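Local atomic coordinates of lipase (Rhizopus chinensis, PDB entry 6A0W), a protein that probably hydrolyses the ester bonds of lipids such as triacylglycerols, as a secreted fungal lipase of the class 3 family with an alpha/beta-hydrolase fold. Residues Ala54-Trp65 / Thr82-Phe93; Thr45-Thr53 / Trp65-Val74. All coordinates share one frame; numbering follows the deposited sequence.

How the contacts relate
Contact 1 and contact 2 are neighbours, their centres about 14 Å apart, and both bring W65 into play. Along the chain their segments alternate: helix 38-53 supplies residues 45-53, the loop 54-65 follows at once, then come residues 65-74 with helix 68-73, and last the hairpin of strands 78-85 and 90-97. In contact 1 the loop lies against that hairpin, which forms one end of the mixed central sheet; in contact 2 the two helices pack roughly antiparallel. The junction is tight, since V59 reaches both T53 and C70, and F93 also meets T53. Together they pack helix 38-53, the loop after it and helix 68-73 against the hairpin at one edge of the sheet.

Contact 1 of 2, residues Ala54-Trp65 / Thr82-Phe93; sequences AYCRSVVPGTKW and TFTSLLTDTNGF
V60 lies across the hairpin 82-93, and each of its methyl groups bridges the two strands. CG1, anti to the backbone N (chi1 -169°), is 3.7 Å from T84 OG1 and also close to N91 OD1, while CG2 sits 3.7 Å from G92 O and near T82 CB. V59 adds CG1, which comes 3.7 Å from F93 CD2, and A54 CA lies at the edge of the same ring, near its plane. The far end of that ring meets W65 in an offset edge-to-face pair, the indole edge toward the phenyl face, with planes 64° apart and W65 CZ3 3.6 Å from F93 CZ. With CG between the backbone N and the carbonyl carbon (chi1 65°), the F93 ring lies where V59, A54 and W65 meet it.

A second layer of polar bonds positions these groups. T84 OG1 donates to N91 OD1 at 2.7 Å, linking the two strands beneath V60, and N91 ND2 donates to D89 OD1, which it meets from above the carboxylate plane at 2.9 Å. A water accepts from R57 NH1 and donates to D89 OD1 and N91 OD1, so N91 OD1 takes two bonds and the loop is tied to the hairpin through solvent. R57 NH1 and D89 OD1 stay 5.2 Å apart; R108 makes a long, weak ion pair with D89 and brings its like charge close to R57. Within the loop, C56 O accepts from the backbone N of both V59 and V60, and C56 is disulfide-bonded to C295. A G1 beta bulge, D89 and T90 facing S85, adjoins the turn of the hairpin. A loop thus packs on the beta hairpin at the edge of the central sheet of an alpha/beta-hydrolase fold.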
loop_
_atom_site.group_PDB
_atom_site.type_symbol
_atom_site.label_atom_id
_atom_site.label_comp_id
_atom_site.label_asym_id
_atom_site.label_seq_id
_atom_site.Cartn_x
_atom_site.Cartn_y
_atom_site.Cartn_z
ATOM N N ALA A 54 -8.757 0.960 -7.994
ATOM C CA ALA A 54 -8.860 -0.480 -8.032
ATOM C C ALA A 54 -10.193 -0.951 -7.485
ATOM O O ALA A 54 -10.580 -2.108 -7.700
ATOM C CB ALA A 54 -7.735 -1.107 -7.251
ATOM N N TYR A 55 -10.842 -0.095 -6.692
ATOM C CA TYR A 55 -12.127 -0.449 -6.104
ATOM C C TYR A 55 -13.269 -0.130 -7.028
ATOM O O TYR A 55 -14.417 -0.374 -6.671
ATOM C CB TYR A 55 -12.321 0.244 -4.771
ATOM C CG TYR A 55 -11.345 -0.150 -3.715
ATOM C CD1 TYR A 55 -11.576 -1.266 -2.911
ATOM C CD2 TYR A 55 -10.218 0.611 -3.454
ATOM C CE1 TYR A 55 -10.684 -1.662 -1.931
ATOM C CE2 TYR A 55 -9.357 0.267 -2.401
ATOM C CZ TYR A 55 -9.583 -0.870 -1.662
ATOM O OH TYR A 55 -8.684 -1.261 -0.707
ATOM N N CYS A 56 -12.986 0.489 -8.170
ATOM C CA CYS A 56 -14.014 0.747 -9.153
ATOM C C CYS A 56 -14.312 -0.512 -10.011
ATOM O O CYS A 56 -13.447 -0.993 -10.742
ATOM C CB CYS A 56 -13.578 1.906 -10.056
ATOM S SG CYS A 56 -13.162 3.452 -9.211
ATOM N N ARG A 57 -15.573 -0.941 -10.039
ATOM C CA ARG A 57 -15.957 -2.119 -10.800
ATOM C C ARG A 57 -15.799 -1.861 -12.290
ATOM O O ARG A 57 -15.610 -2.799 -13.056
ATOM C CB ARG A 57 -17.401 -2.549 -10.530
ATOM C CG ARG A 57 -17.840 -2.702 -9.079
ATOM C CD ARG A 57 -17.283 -3.915 -8.366
ATOM N NE ARG A 57 -17.530 -5.207 -9.004
ATOM C CZ ARG A 57 -16.867 -6.316 -8.672
ATOM N NH1 ARG A 57 -15.970 -6.293 -7.682
ATOM N NH2 ARG A 57 -17.056 -7.448 -9.347
ATOM N N SER A 58 -15.978 -0.617 -12.717
ATOM C CA SER A 58 -15.708 -0.269 -14.112
ATOM C C SER A 58 -14.255 -0.564 -14.512
ATOM O O SER A 58 -13.983 -0.783 -15.686
ATOM C CB SER A 58 -16.008 1.200 -14.390
ATOM O OG SER A 58 -15.248 2.042 -13.529
ATOM N N VAL A 59 -13.322 -0.493 -13.560
ATOM C CA VAL A 59 -11.911 -0.777 -13.852
ATOM C C VAL A 59 -11.659 -2.274 -13.758
ATOM O O VAL A 59 -11.175 -2.886 -14.708
ATOM C CB VAL A 59 -10.970 -0.047 -12.881
ATOM C CG1 VAL A 59 -9.530 -0.436 -13.164
ATOM C CG2 VAL A 59 -11.127 1.468 -13.028
ATOM N N VAL A 60 -11.994 -2.869 -12.615
ATOM C CA VAL A 60 -11.927 -4.301 -12.466
ATOM C C VAL A 60 -13.242 -4.736 -11.893
ATOM O O VAL A 60 -13.559 -4.318 -10.784
ATOM C CB VAL A 60 -10.822 -4.761 -11.501
ATOM C CG1 VAL A 60 -10.626 -6.266 -11.599
ATOM C CG2 VAL A 60 -9.524 -4.072 -11.814
ATOM N N PRO A 61 -14.002 -5.553 -12.627
ATOM C CA PRO A 61 -13.540 -6.239 -13.859
ATOM C C PRO A 61 -14.009 -5.576 -15.169
ATOM O O PRO A 61 -13.786 -6.114 -16.244
ATOM C CB PRO A 61 -14.145 -7.641 -13.722
ATOM C CG PRO A 61 -15.391 -7.428 -12.924
ATOM C CD PRO A 61 -15.123 -6.270 -11.986
ATOM N N GLY A 62 -14.541 -4.362 -15.094
ATOM C CA GLY A 62 -15.070 -3.697 -16.279
ATOM C C GLY A 62 -14.037 -3.458 -17.368
ATOM O O GLY A 62 -14.381 -3.270 -18.548
ATOM N N THR A 63 -12.780 -3.324 -16.969
ATOM C CA THR A 63 -11.688 -3.155 -17.917
ATOM C C THR A 63 -11.810 -1.904 -18.732
ATOM O O THR A 63 -11.395 -1.867 -19.890
ATOM C CB THR A 63 -11.585 -4.341 -18.895
ATOM O OG1 THR A 63 -11.627 -5.563 -18.144
ATOM C CG2 THR A 63 -10.256 -4.300 -19.640
ATOM N N LYS A 64 -12.297 -0.843 -18.104
ATOM C CA LYS A 64 -12.269 0.473 -18.716
ATOM C C LYS A 64 -11.511 1.438 -17.811
ATOM O O LYS A 64 -11.419 1.220 -16.601
ATOM C CB LYS A 64 -13.710 0.953 -18.942
ATOM C CG LYS A 64 -14.558 0.047 -19.851
ATOM C CD LYS A 64 -15.866 0.704 -20.301
ATOM C CE LYS A 64 -16.727 1.225 -19.150
ATOM N NZ LYS A 64 -17.167 0.127 -18.243
ATOM N N TRP A 65 -10.963 2.492 -18.401
ATOM C CA TRP A 65 -10.265 3.508 -17.630
ATOM C C TRP A 65 -10.975 4.852 -17.817
ATOM O O TRP A 65 -10.425 5.747 -18.426
ATOM C CB TRP A 65 -8.792 3.594 -18.045
ATOM C CG TRP A 65 -7.935 4.433 -17.121
ATOM C CD1 TRP A 65 -7.368 5.644 -17.395
ATOM C CD2 TRP A 65 -7.534 4.099 -15.789
ATOM N NE1 TRP A 65 -6.623 6.089 -16.305
ATOM C CE2 TRP A 65 -6.761 5.172 -15.295
ATOM C CE3 TRP A 65 -7.708 2.972 -14.991
ATOM C CZ2 TRP A 65 -6.187 5.145 -14.059
ATOM C CZ3 TRP A 65 -7.134 2.949 -13.747
ATOM C CH2 TRP A 65 -6.438 4.051 -13.264
ATOM N N THR A 82 -6.375 -6.664 -16.475
ATOM C CA THR A 82 -6.952 -6.728 -15.123
ATOM C C THR A 82 -7.025 -8.177 -14.696
ATOM O O THR A 82 -6.882 -9.039 -15.538
ATOM C CB THR A 82 -8.359 -6.114 -15.064
ATOM O OG1 THR A 82 -9.258 -6.923 -15.798
ATOM C CG2 THR A 82 -8.368 -4.720 -15.693
ATOM N N PHE A 83 -7.078 -8.424 -13.396
ATOM C CA PHE A 83 -7.087 -9.784 -12.848
ATOM C C PHE A 83 -7.769 -9.848 -11.467
ATOM O O PHE A 83 -7.840 -8.863 -10.735
ATOM C CB PHE A 83 -5.668 -10.341 -12.728
ATOM C CG PHE A 83 -4.710 -9.424 -12.036
ATOM C CD1 PHE A 83 -4.034 -8.445 -12.748
ATOM C CD2 PHE A 83 -4.507 -9.519 -10.675
ATOM C CE1 PHE A 83 -3.176 -7.565 -12.103
ATOM C CE2 PHE A 83 -3.635 -8.658 -10.030
ATOM C CZ PHE A 83 -2.971 -7.688 -10.748
ATOM N N THR A 84 -8.241 -11.027 -11.102
ATOM C CA THR A 84 -9.001 -11.210 -9.900
ATOM C C THR A 84 -8.704 -12.600 -9.405
ATOM O O THR A 84 -8.647 -13.518 -10.201
ATOM C CB THR A 84 -10.508 -11.113 -10.193
ATOM O OG1 THR A 84 -10.820 -9.794 -10.648
ATOM C CG2 THR A 84 -11.335 -11.382 -8.917
ATOM N N SER A 85 -8.412 -12.749 -8.122
ATOM C CA SER A 85 -8.410 -14.041 -7.469
ATOM C C SER A 85 -9.574 -14.089 -6.468
ATOM O O SER A 85 -9.607 -13.340 -5.496
ATOM C CB SER A 85 -7.070 -14.299 -6.768
ATOM O OG SER A 85 -7.137 -15.344 -5.775
ATOM N N LEU A 86 -10.512 -15.008 -6.688
ATOM C CA LEU A 86 -11.764 -15.041 -5.946
ATOM C C LEU A 86 -11.560 -15.348 -4.505
ATOM O O LEU A 86 -12.329 -14.889 -3.642
ATOM C CB LEU A 86 -12.700 -16.126 -6.492
ATOM C CG LEU A 86 -13.610 -15.799 -7.665
ATOM C CD1 LEU A 86 -14.537 -17.001 -7.873
ATOM C CD2 LEU A 86 -14.384 -14.517 -7.366
ATOM N N LEU A 87 -10.724 -16.338 -4.247
ATOM C CA LEU A 87 -10.588 -16.857 -2.870
ATOM C C LEU A 87 -10.452 -15.799 -1.765
ATOM O O LEU A 87 -10.827 -16.068 -0.619
ATOM C CB LEU A 87 -9.392 -17.769 -2.792
ATOM C CG LEU A 87 -9.545 -19.255 -3.002
ATOM C CD1 LEU A 87 -8.154 -19.861 -2.819
ATOM C CD2 LEU A 87 -10.545 -19.828 -2.008
ATOM N N THR A 88 -9.723 -14.709 -2.049
ATOM C CA THR A 88 -9.546 -13.592 -1.081
ATOM C C THR A 88 -10.033 -12.269 -1.663
ATOM O O THR A 88 -9.809 -11.180 -1.099
ATOM C CB THR A 88 -8.048 -13.407 -0.689
ATOM O OG1 THR A 88 -7.248 -13.243 -1.868
ATOM C CG2 THR A 88 -7.543 -14.587 0.141
ATOM N N ASP A 89 -10.732 -12.348 -2.790
ATOM C CA ASP A 89 -11.139 -11.135 -3.515
ATOM C C ASP A 89 -9.972 -10.150 -3.692
ATOM O O ASP A 89 -10.110 -8.936 -3.482
ATOM C CB ASP A 89 -12.325 -10.452 -2.830
ATOM C CG ASP A 89 -13.099 -9.513 -3.773
ATOM O OD1 ASP A 89 -13.008 -9.663 -5.019
ATOM O OD2 ASP A 89 -13.731 -8.553 -3.258
ATOM N N THR A 90 -8.869 -10.682 -4.223
ATOM C CA THR A 90 -7.714 -9.882 -4.582
ATOM C C THR A 90 -7.815 -9.549 -6.052
ATOM O O THR A 90 -8.030 -10.414 -6.881
ATOM C CB THR A 90 -6.409 -10.627 -4.252
ATOM O OG1 THR A 90 -6.365 -10.926 -2.847
ATOM C CG2 THR A 90 -5.198 -9.804 -4.648
ATOM N N ASN A 91 -7.720 -8.269 -6.360
ATOM C CA ASN A 91 -7.949 -7.766 -7.693
ATOM C C ASN A 91 -6.809 -6.808 -8.026
ATOM O O ASN A 91 -6.188 -6.249 -7.140
ATOM C CB ASN A 91 -9.278 -7.006 -7.753
ATOM C CG ASN A 91 -10.493 -7.882 -7.434
ATOM O OD1 ASN A 91 -11.139 -8.337 -8.362
ATOM N ND2 ASN A 91 -10.845 -8.055 -6.145
ATOM N N GLY A 92 -6.572 -6.569 -9.309
ATOM C CA GLY A 92 -5.563 -5.627 -9.708
ATOM C C GLY A 92 -5.535 -5.416 -11.193
ATOM O O GLY A 92 -6.328 -5.991 -11.957
ATOM N N PHE A 93 -4.628 -4.547 -11.584
ATOM C CA PHE A 93 -4.477 -4.180 -12.956
ATOM C C PHE A 93 -3.070 -3.699 -13.257
ATOM O O PHE A 93 -2.331 -3.318 -12.357
ATOM C CB PHE A 93 -5.510 -3.122 -13.358
ATOM C CG PHE A 93 -5.371 -1.794 -12.658
ATOM C CD1 PHE A 93 -4.535 -0.812 -13.174
ATOM C CD2 PHE A 93 -6.270 -1.427 -11.671
ATOM C CE1 PHE A 93 -4.451 0.430 -12.563
ATOM C CE2 PHE A 93 -6.221 -0.170 -11.075
ATOM C CZ PHE A 93 -5.322 0.771 -11.541
HETATM O O HOH W 1 -13.882 -8.736 -7.476
#

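Contact 2 of 2, residues Thr45-Thr53 / Trp65-Val74; sequences TNYAGVAAT and WDCKQCLKYV
T53 reaches from helix 45-53 into the niche between the indole of W65 and the C67-C70 disulfide. Its CB lies 3.8 Å from W65 CH2 and nearly as close to C70 SG. At the branch, CG2 touches both sulfurs, 3.6 Å from C67 SG and equally far from C70 SG. OG1 stands between the backbone N and the carbonyl carbon (chi1 62°), which turns it back to its own helix: it donates to V50 O at 2.6 Å, in the carbonyl plane and on a lone pair, while W65 CH2 lies 3.4 Å away.

C70 CB lies over the centre of one indole face, and NE1 is bonded to V74 O. Y73 lies beside G49, whose CA is 3.8 Å from Y73 CD2, and N46 sets its amide against CD1 with the planes 70° apart. K72 CG covers one Y73 face, T45 O the opposite one, and N46 OD1 meets the edge in plane. V50 and V74 meet through their CG2 methyls. The helices run roughly antiparallel, at 148°. The contact rests on van der Waals packing of methyls, sulfurs, rings and the N46 amide, the T53 hydroxyl being spent within its own helix.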
loop_
_atom_site.group_PDB
_atom_site.type_symbol
_atom_site.label_atom_id
_atom_site.label_comp_id
_atom_site.label_asym_id
_atom_site.label_seq_id
_atom_site.Cartn_x
_atom_site.Cartn_y
_atom_site.Cartn_z
ATOM N N THR A 45 -0.238 11.790 -3.263
ATOM C CA THR A 45 -1.655 11.921 -3.538
ATOM C C THR A 45 -1.950 11.217 -4.848
ATOM O O THR A 45 -3.010 10.596 -5.008
ATOM C CB THR A 45 -2.082 13.422 -3.612
ATOM O OG1 THR A 45 -1.918 14.018 -2.324
ATOM C CG2 THR A 45 -3.510 13.571 -4.007
ATOM N N ASN A 46 -1.084 11.430 -5.827
ATOM C CA ASN A 46 -1.371 10.946 -7.184
ATOM C C ASN A 46 -1.410 9.384 -7.239
ATOM O O ASN A 46 -2.340 8.781 -7.786
ATOM C CB ASN A 46 -0.392 11.572 -8.173
ATOM C CG ASN A 46 -0.795 13.017 -8.582
ATOM O OD1 ASN A 46 -0.799 13.340 -9.762
ATOM N ND2 ASN A 46 -1.213 13.860 -7.616
ATOM N N TYR A 47 -0.477 8.755 -6.539
ATOM C CA TYR A 47 -0.425 7.306 -6.411
ATOM C C TYR A 47 -1.475 6.731 -5.454
ATOM O O TYR A 47 -1.934 5.598 -5.662
ATOM C CB TYR A 47 1.007 6.885 -6.028
ATOM C CG TYR A 47 2.048 7.298 -7.074
ATOM C CD1 TYR A 47 1.735 7.265 -8.436
ATOM C CD2 TYR A 47 3.326 7.680 -6.713
ATOM C CE1 TYR A 47 2.657 7.631 -9.395
ATOM C CE2 TYR A 47 4.268 8.027 -7.668
ATOM C CZ TYR A 47 3.941 7.942 -9.000
ATOM O OH TYR A 47 4.807 8.379 -9.947
ATOM N N ALA A 48 -1.914 7.518 -4.468
ATOM C CA ALA A 48 -3.099 7.182 -3.694
ATOM C C ALA A 48 -4.353 7.160 -4.548
ATOM O O ALA A 48 -5.258 6.327 -4.367
ATOM C CB ALA A 48 -3.286 8.126 -2.518
ATOM N N GLY A 49 -4.413 8.084 -5.485
ATOM C CA GLY A 49 -5.530 8.125 -6.389
ATOM C C GLY A 49 -5.553 6.912 -7.265
ATOM O O GLY A 49 -6.632 6.366 -7.517
ATOM N N VAL A 50 -4.392 6.530 -7.808
ATOM C CA VAL A 50 -4.340 5.319 -8.638
ATOM C C VAL A 50 -4.776 4.068 -7.870
ATOM O O VAL A 50 -5.622 3.278 -8.293
ATOM C CB VAL A 50 -2.937 5.121 -9.237
ATOM C CG1 VAL A 50 -2.900 3.851 -10.099
ATOM C CG2 VAL A 50 -2.558 6.322 -10.091
ATOM N N ALA A 51 -4.330 3.977 -6.640
ATOM C CA ALA A 51 -4.751 2.903 -5.798
ATOM C C ALA A 51 -6.244 2.860 -5.583
ATOM O O ALA A 51 -6.851 1.763 -5.563
ATOM C CB ALA A 51 -4.045 2.989 -4.468
ATOM N N ALA A 52 -6.856 4.044 -5.505
ATOM C CA ALA A 52 -8.305 4.115 -5.300
ATOM C C ALA A 52 -9.106 3.563 -6.443
ATOM O O ALA A 52 -10.248 3.130 -6.241
ATOM C CB ALA A 52 -8.746 5.570 -5.014
ATOM N N THR A 53 -8.568 3.648 -7.655
ATOM C CA THR A 53 -9.301 3.201 -8.827
ATOM C C THR A 53 -9.511 1.682 -8.811
ATOM O O THR A 53 -10.388 1.175 -9.492
ATOM C CB THR A 53 -8.583 3.552 -10.138
ATOM O OG1 THR A 53 -7.308 2.894 -10.194
ATOM C CG2 THR A 53 -8.410 5.066 -10.259
ATOM N N TRP A 65 -10.963 2.492 -18.401
ATOM C CA TRP A 65 -10.265 3.508 -17.630
ATOM C C TRP A 65 -10.975 4.852 -17.817
ATOM O O TRP A 65 -10.425 5.747 -18.426
ATOM C CB TRP A 65 -8.792 3.594 -18.045
ATOM C CG TRP A 65 -7.935 4.433 -17.121
ATOM C CD1 TRP A 65 -7.368 5.644 -17.395
ATOM C CD2 TRP A 65 -7.534 4.099 -15.789
ATOM N NE1 TRP A 65 -6.623 6.089 -16.305
ATOM C CE2 TRP A 65 -6.761 5.172 -15.295
ATOM C CE3 TRP A 65 -7.708 2.972 -14.991
ATOM C CZ2 TRP A 65 -6.187 5.145 -14.059
ATOM C CZ3 TRP A 65 -7.134 2.949 -13.747
ATOM C CH2 TRP A 65 -6.438 4.051 -13.264
ATOM N N ASP A 66 -12.165 4.998 -17.235
ATOM C CA ASP A 66 -12.965 6.226 -17.400
ATOM C C ASP A 66 -13.556 6.698 -16.080
ATOM O O ASP A 66 -14.364 7.602 -16.051
ATOM C CB ASP A 66 -14.068 6.053 -18.463
ATOM C CG ASP A 66 -14.986 4.871 -18.184
ATOM O OD1 ASP A 66 -15.117 4.450 -17.019
ATOM O OD2 ASP A 66 -15.536 4.301 -19.144
ATOM N N CYS A 67 -13.073 6.153 -14.974
ATOM C CA CYS A 67 -13.637 6.458 -13.689
ATOM C C CYS A 67 -13.178 7.855 -13.343
ATOM O O CYS A 67 -12.297 8.403 -13.999
ATOM C CB CYS A 67 -13.222 5.393 -12.654
ATOM S SG CYS A 67 -11.572 5.538 -11.911
ATOM N N LYS A 68 -13.763 8.434 -12.306
ATOM C CA LYS A 68 -13.411 9.782 -11.914
ATOM C C LYS A 68 -11.946 9.934 -11.531
ATOM O O LYS A 68 -11.247 10.786 -12.091
ATOM C CB LYS A 68 -14.309 10.232 -10.759
ATOM C CG LYS A 68 -14.124 11.697 -10.347
ATOM C CD LYS A 68 -14.852 12.053 -9.051
ATOM C CE LYS A 68 -16.357 11.831 -9.135
ATOM N NZ LYS A 68 -17.106 12.958 -8.511
ATOM N N GLN A 69 -11.456 9.147 -10.572
ATOM C CA GLN A 69 -10.046 9.307 -10.171
ATOM C C GLN A 69 -9.082 8.830 -11.280
ATOM O O GLN A 69 -7.976 9.357 -11.422
ATOM C CB GLN A 69 -9.726 8.626 -8.828
ATOM C CG GLN A 69 -10.773 8.833 -7.746
ATOM C CD GLN A 69 -10.801 10.258 -7.199
ATOM O OE1 GLN A 69 -10.088 11.144 -7.672
ATOM N NE2 GLN A 69 -11.494 10.431 -6.083
ATOM N N CYS A 70 -9.570 7.936 -12.134
ATOM C CA CYS A 70 -8.806 7.445 -13.277
ATOM C C CYS A 70 -8.361 8.611 -14.137
ATOM O O CYS A 70 -7.164 8.757 -14.414
ATOM C CB CYS A 70 -9.651 6.498 -14.137
ATOM S SG CYS A 70 -10.221 4.978 -13.375
ATOM N N LEU A 71 -9.314 9.449 -14.553
ATOM C CA LEU A 71 -9.014 10.488 -15.549
ATOM C C LEU A 71 -8.381 11.707 -14.916
ATOM O O LEU A 71 -7.538 12.353 -15.502
ATOM C CB LEU A 71 -10.260 10.881 -16.343
ATOM C CG LEU A 71 -10.941 9.780 -17.171
ATOM C CD1 LEU A 71 -12.093 10.388 -17.952
ATOM C CD2 LEU A 71 -9.986 9.067 -18.106
ATOM N N LYS A 72 -8.670 11.922 -13.649
ATOM C CA LYS A 72 -7.975 12.933 -12.901
ATOM C C LYS A 72 -6.484 12.634 -12.775
ATOM O O LYS A 72 -5.695 13.539 -12.914
ATOM C CB LYS A 72 -8.557 13.004 -11.506
ATOM C CG LYS A 72 -7.955 14.099 -10.646
ATOM C CD LYS A 72 -8.821 14.331 -9.431
ATOM C CE LYS A 72 -8.354 15.576 -8.721
ATOM N NZ LYS A 72 -9.451 16.011 -7.820
ATOM N N TYR A 73 -6.093 11.434 -12.336
ATOM C CA TYR A 73 -4.673 11.201 -12.023
ATOM C C TYR A 73 -3.865 10.585 -13.187
ATOM O O TYR A 73 -2.669 10.791 -13.295
ATOM C CB TYR A 73 -4.507 10.417 -10.711
ATOM C CG TYR A 73 -5.019 11.174 -9.496
ATOM C CD1 TYR A 73 -4.315 12.286 -8.999
ATOM C CD2 TYR A 73 -6.244 10.841 -8.884
ATOM C CE1 TYR A 73 -4.797 13.022 -7.929
ATOM C CE2 TYR A 73 -6.738 11.587 -7.816
ATOM C CZ TYR A 73 -6.021 12.684 -7.362
ATOM O OH TYR A 73 -6.472 13.427 -6.301
ATOM N N VAL A 74 -4.508 9.844 -14.069
ATOM C CA VAL A 74 -3.822 9.305 -15.238
ATOM C C VAL A 74 -4.697 9.464 -16.477
ATOM O O VAL A 74 -5.282 8.484 -16.968
ATOM C CB VAL A 74 -3.468 7.818 -15.095
ATOM C CG1 VAL A 74 -2.393 7.487 -16.119
ATOM C CG2 VAL A 74 -2.996 7.488 -13.686
#